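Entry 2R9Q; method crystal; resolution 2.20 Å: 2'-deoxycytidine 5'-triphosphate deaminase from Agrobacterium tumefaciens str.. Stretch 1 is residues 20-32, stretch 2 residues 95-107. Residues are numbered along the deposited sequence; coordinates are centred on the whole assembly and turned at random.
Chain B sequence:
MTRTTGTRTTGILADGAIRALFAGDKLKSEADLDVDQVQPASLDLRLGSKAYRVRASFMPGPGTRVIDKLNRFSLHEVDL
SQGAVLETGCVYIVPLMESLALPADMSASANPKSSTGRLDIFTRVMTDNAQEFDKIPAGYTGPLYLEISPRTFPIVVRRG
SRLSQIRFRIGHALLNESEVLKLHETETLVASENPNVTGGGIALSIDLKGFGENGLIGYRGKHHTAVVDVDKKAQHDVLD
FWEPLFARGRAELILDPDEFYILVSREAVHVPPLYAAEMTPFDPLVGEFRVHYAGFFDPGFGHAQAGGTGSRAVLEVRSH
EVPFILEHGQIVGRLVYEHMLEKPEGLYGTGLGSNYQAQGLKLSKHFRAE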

# COMPACT_ATOMS: atom_id res chain seq x y z
N ALA B 20 17.17 -1.17 44.58
CA ALA B 20 17.55 -2.22 45.54
C ALA B 20 17.72 -3.57 44.84
O ALA B 20 18.65 -4.30 45.16
CB ALA B 20 16.53 -2.32 46.64
N LEU B 21 16.83 -3.89 43.89
CA LEU B 21 16.93 -5.07 43.03
C LEU B 21 18.22 -5.11 42.23
O LEU B 21 18.77 -6.19 42.01
CB LEU B 21 15.78 -5.11 42.03
CG LEU B 21 14.40 -5.59 42.42
CD1 LEU B 21 13.52 -5.53 41.18
CD2 LEU B 21 14.46 -6.99 43.02
N PHE B 22 18.68 -3.96 41.75
CA PHE B 22 19.94 -3.91 41.04
C PHE B 22 21.13 -4.09 42.02
O PHE B 22 22.11 -4.78 41.70
CB PHE B 22 20.07 -2.60 40.21
CG PHE B 22 21.23 -2.60 39.26
CD1 PHE B 22 21.18 -3.32 38.07
CD2 PHE B 22 22.40 -1.90 39.57
CE1 PHE B 22 22.27 -3.35 37.19
CE2 PHE B 22 23.50 -1.92 38.69
CZ PHE B 22 23.43 -2.64 37.50
N ALA B 23 21.02 -3.50 43.21
CA ALA B 23 22.06 -3.58 44.23
C ALA B 23 22.17 -4.99 44.81
O ALA B 23 23.22 -5.38 45.27
CB ALA B 23 21.79 -2.56 45.33
N GLY B 24 21.09 -5.75 44.78
CA GLY B 24 21.12 -7.14 45.22
C GLY B 24 21.19 -8.13 44.07
O GLY B 24 20.86 -9.29 44.25
N ASP B 25 21.63 -7.67 42.89
CA ASP B 25 21.74 -8.49 41.66
C ASP B 25 20.50 -9.36 41.27
O ASP B 25 20.65 -10.43 40.68
CB ASP B 25 23.03 -9.35 41.71
CG ASP B 25 24.24 -8.63 41.12
OD1 ASP B 25 24.55 -8.82 39.92
OD2 ASP B 25 24.91 -7.87 41.86
N LYS B 26 19.28 -8.92 41.58
CA LYS B 26 18.07 -9.59 41.09
C LYS B 26 17.66 -9.05 39.70
O LYS B 26 16.84 -9.64 39.00
CB LYS B 26 16.90 -9.45 42.07
CG LYS B 26 17.15 -9.88 43.53
CD LYS B 26 17.95 -11.16 43.69
CE LYS B 26 18.28 -11.44 45.18
NZ LYS B 26 18.96 -10.30 45.85
N LEU B 27 18.22 -7.89 39.37
CA LEU B 27 18.12 -7.26 38.07
C LEU B 27 19.56 -6.87 37.68
O LEU B 27 20.28 -6.22 38.45
CB LEU B 27 17.16 -6.06 38.13
CG LEU B 27 17.22 -4.89 37.14
CD1 LEU B 27 17.06 -5.31 35.65
CD2 LEU B 27 16.17 -3.84 37.56
N LYS B 28 20.00 -7.31 36.51
CA LYS B 28 21.36 -7.07 36.06
C LYS B 28 21.39 -6.24 34.80
O LYS B 28 20.40 -6.14 34.10
CB LYS B 28 22.11 -8.39 35.79
CG LYS B 28 22.45 -9.22 37.01
CD LYS B 28 21.62 -10.48 37.08
CE LYS B 28 22.35 -11.56 37.83
NZ LYS B 28 23.52 -12.09 37.06
N SER B 29 22.55 -5.67 34.53
CA SER B 29 22.78 -4.96 33.28
C SER B 29 24.24 -5.04 32.86
O SER B 29 25.10 -5.25 33.69
CB SER B 29 22.33 -3.50 33.35
OG SER B 29 22.24 -2.98 32.04
N GLU B 30 24.49 -4.85 31.56
CA GLU B 30 25.85 -4.86 31.01
C GLU B 30 26.67 -3.66 31.44
O GLU B 30 27.89 -3.67 31.30
CB GLU B 30 25.82 -4.94 29.48
CG GLU B 30 25.42 -6.30 28.95
CD GLU B 30 25.38 -6.37 27.44
OE1 GLU B 30 26.23 -5.73 26.77
OE2 GLU B 30 24.52 -7.07 26.89
N ALA B 31 26.02 -2.62 31.94
CA ALA B 31 26.70 -1.42 32.43
C ALA B 31 25.90 -0.75 33.54
O ALA B 31 24.77 -1.13 33.83
CB ALA B 31 26.94 -0.44 31.30
N ASP B 32 26.51 0.23 34.19
CA ASP B 32 25.81 1.01 35.20
C ASP B 32 24.57 1.59 34.53
O ASP B 32 24.62 1.94 33.37
CB ASP B 32 26.70 2.14 35.76
N PRO B 95 18.80 -8.21 21.54
CA PRO B 95 19.11 -8.46 22.96
C PRO B 95 19.29 -7.17 23.72
O PRO B 95 19.94 -6.23 23.26
CB PRO B 95 20.42 -9.28 22.91
CG PRO B 95 20.39 -9.95 21.57
CD PRO B 95 19.73 -8.91 20.65
N LEU B 96 18.65 -7.13 24.88
CA LEU B 96 18.66 -5.97 25.71
C LEU B 96 19.83 -6.10 26.67
O LEU B 96 20.26 -7.21 26.99
CB LEU B 96 17.30 -5.83 26.41
CG LEU B 96 16.05 -5.54 25.57
CD1 LEU B 96 14.77 -5.68 26.43
CD2 LEU B 96 16.10 -4.19 24.87
N MET B 97 20.39 -4.97 27.10
CA MET B 97 21.45 -4.95 28.12
C MET B 97 20.97 -5.51 29.52
O MET B 97 21.71 -6.16 30.24
CB MET B 97 21.99 -3.53 28.25
CG MET B 97 22.77 -3.00 27.04
SD MET B 97 23.33 -1.27 27.18
CE MET B 97 24.36 -1.36 28.62
N GLU B 98 19.71 -5.28 29.87
CA GLU B 98 19.18 -5.73 31.15
C GLU B 98 18.77 -7.19 31.15
O GLU B 98 18.23 -7.69 30.17
CB GLU B 98 18.00 -4.87 31.58
CG GLU B 98 18.39 -3.45 31.97
CD GLU B 98 18.88 -2.63 30.79
OE1 GLU B 98 18.23 -2.68 29.70
OE2 GLU B 98 19.90 -1.94 30.95
N SER B 99 19.07 -7.88 32.24
CA SER B 99 18.63 -9.26 32.45
C SER B 99 18.13 -9.43 33.88
O SER B 99 18.34 -8.57 34.74
CB SER B 99 19.68 -10.33 32.01
OG SER B 99 20.82 -10.46 32.84
N LEU B 100 17.41 -10.53 34.10
CA LEU B 100 16.67 -10.73 35.33
C LEU B 100 17.02 -12.03 36.08
O LEU B 100 17.40 -13.03 35.47
CB LEU B 100 15.16 -10.65 35.07
CG LEU B 100 14.59 -9.34 34.51
CD1 LEU B 100 13.14 -9.56 34.10
CD2 LEU B 100 14.73 -8.15 35.52
N ALA B 101 16.94 -11.94 37.40
CA ALA B 101 16.83 -13.08 38.32
C ALA B 101 15.80 -12.66 39.40
O ALA B 101 16.15 -12.21 40.49
CB ALA B 101 18.17 -13.43 38.90
N LEU B 102 14.52 -12.77 39.05
CA LEU B 102 13.42 -12.29 39.89
C LEU B 102 13.09 -13.19 41.11
O LEU B 102 13.03 -14.42 40.99
CB LEU B 102 12.16 -12.12 39.03
CG LEU B 102 11.74 -10.72 38.56
CD1 LEU B 102 12.91 -9.82 38.23
CD2 LEU B 102 10.76 -10.85 37.38
N PRO B 103 12.85 -12.57 42.29
CA PRO B 103 12.21 -13.27 43.41
C PRO B 103 10.93 -13.99 42.97
O PRO B 103 10.17 -13.42 42.20
CB PRO B 103 11.86 -12.14 44.38
CG PRO B 103 12.83 -11.05 44.08
CD PRO B 103 13.18 -11.18 42.61
N ALA B 104 10.70 -15.21 43.47
CA ALA B 104 9.59 -16.07 43.01
C ALA B 104 8.17 -15.48 43.17
O ALA B 104 7.23 -15.96 42.51
CB ALA B 104 9.67 -17.45 43.69
N ASP B 105 8.02 -14.47 44.03
CA ASP B 105 6.74 -13.74 44.19
C ASP B 105 6.60 -12.47 43.29
O ASP B 105 5.55 -11.82 43.28
CB ASP B 105 6.50 -13.37 45.67
CG ASP B 105 7.52 -12.37 46.23
OD1 ASP B 105 8.74 -12.47 45.94
OD2 ASP B 105 7.09 -11.49 47.01
N MET B 106 7.67 -12.16 42.57
CA MET B 106 7.79 -10.96 41.76
C MET B 106 7.69 -11.32 40.28
O MET B 106 8.40 -12.20 39.80
CB MET B 106 9.12 -10.25 42.04
CG MET B 106 9.25 -8.87 41.41
SD MET B 106 10.82 -8.05 41.73
CE MET B 106 10.77 -7.95 43.54
N SER B 107 6.78 -10.63 39.60
CA SER B 107 6.61 -10.70 38.16
C SER B 107 6.82 -9.32 37.52
O SER B 107 7.06 -8.34 38.21
CB SER B 107 5.21 -11.24 37.81
OG SER B 107 4.19 -10.29 38.06

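Stretch 1 leaves a helix and pairs as a short antiparallel strand with stretch 2. Together they bury 664 Å² of surface.

Leu21, on the last helical turn, points toward stretch 2. Its CD1 lies 3.7 Å from SD of Met106, and its CD2 4.4 Å from CD of Pro103. All three side chains are apolar, and Leu21 and Met106 are buried. Leu21 O also accepts a hydrogen bond from Lys26 N, at 2.8 Å, which ties the start of the pairing segment to the helix end.

Lys26 contributes both backbone and side chain. Its O accepts a hydrogen bond from Ala101 N at 2.8 Å. CB stays near stretch 2, but the end of the side chain leads away, and NZ donates to Gly24 O at 2.7 Å. Lys26 is exposed, which suits a charged side chain, and its CB lies 4.1 Å from CD of Pro103.

Leu27 pairs with Leu100 without backbone hydrogen bonds between them. Both side chains lie on the same, buried face of the sheet, where Leu27 CD1 meets Leu100 CD2 at 3.7 Å. Leu27 CA approaches Ser99 O at 3.6 Å in a CA-H...O contact.

Lys28 and Ser99 form the hydrogen-bonded pair. Lys28 N donates to Ser99 O at 2.7 Å, and Ser99 N donates to Lys28 O at 2.9 Å. Their side chains share the other, less buried face, which suits polar residues.

Ser29 adds a side-chain link. Its OG donates to Glu98 OE2 at 2.8 Å. This gives the buried carboxylate a polar partner. Ser29 CA also contacts Met97 O at 3.4 Å.

Glu30 N makes a weak hydrogen bond to Met97 O at 3.3 Å. Here the chain of stretch 2 turns a corner.

Ala31 closes the contact. Its small CB rests 3.8 Å from CE of Met97, whose side chain also reaches Glu30 CB, 4.0 Å from the same CE.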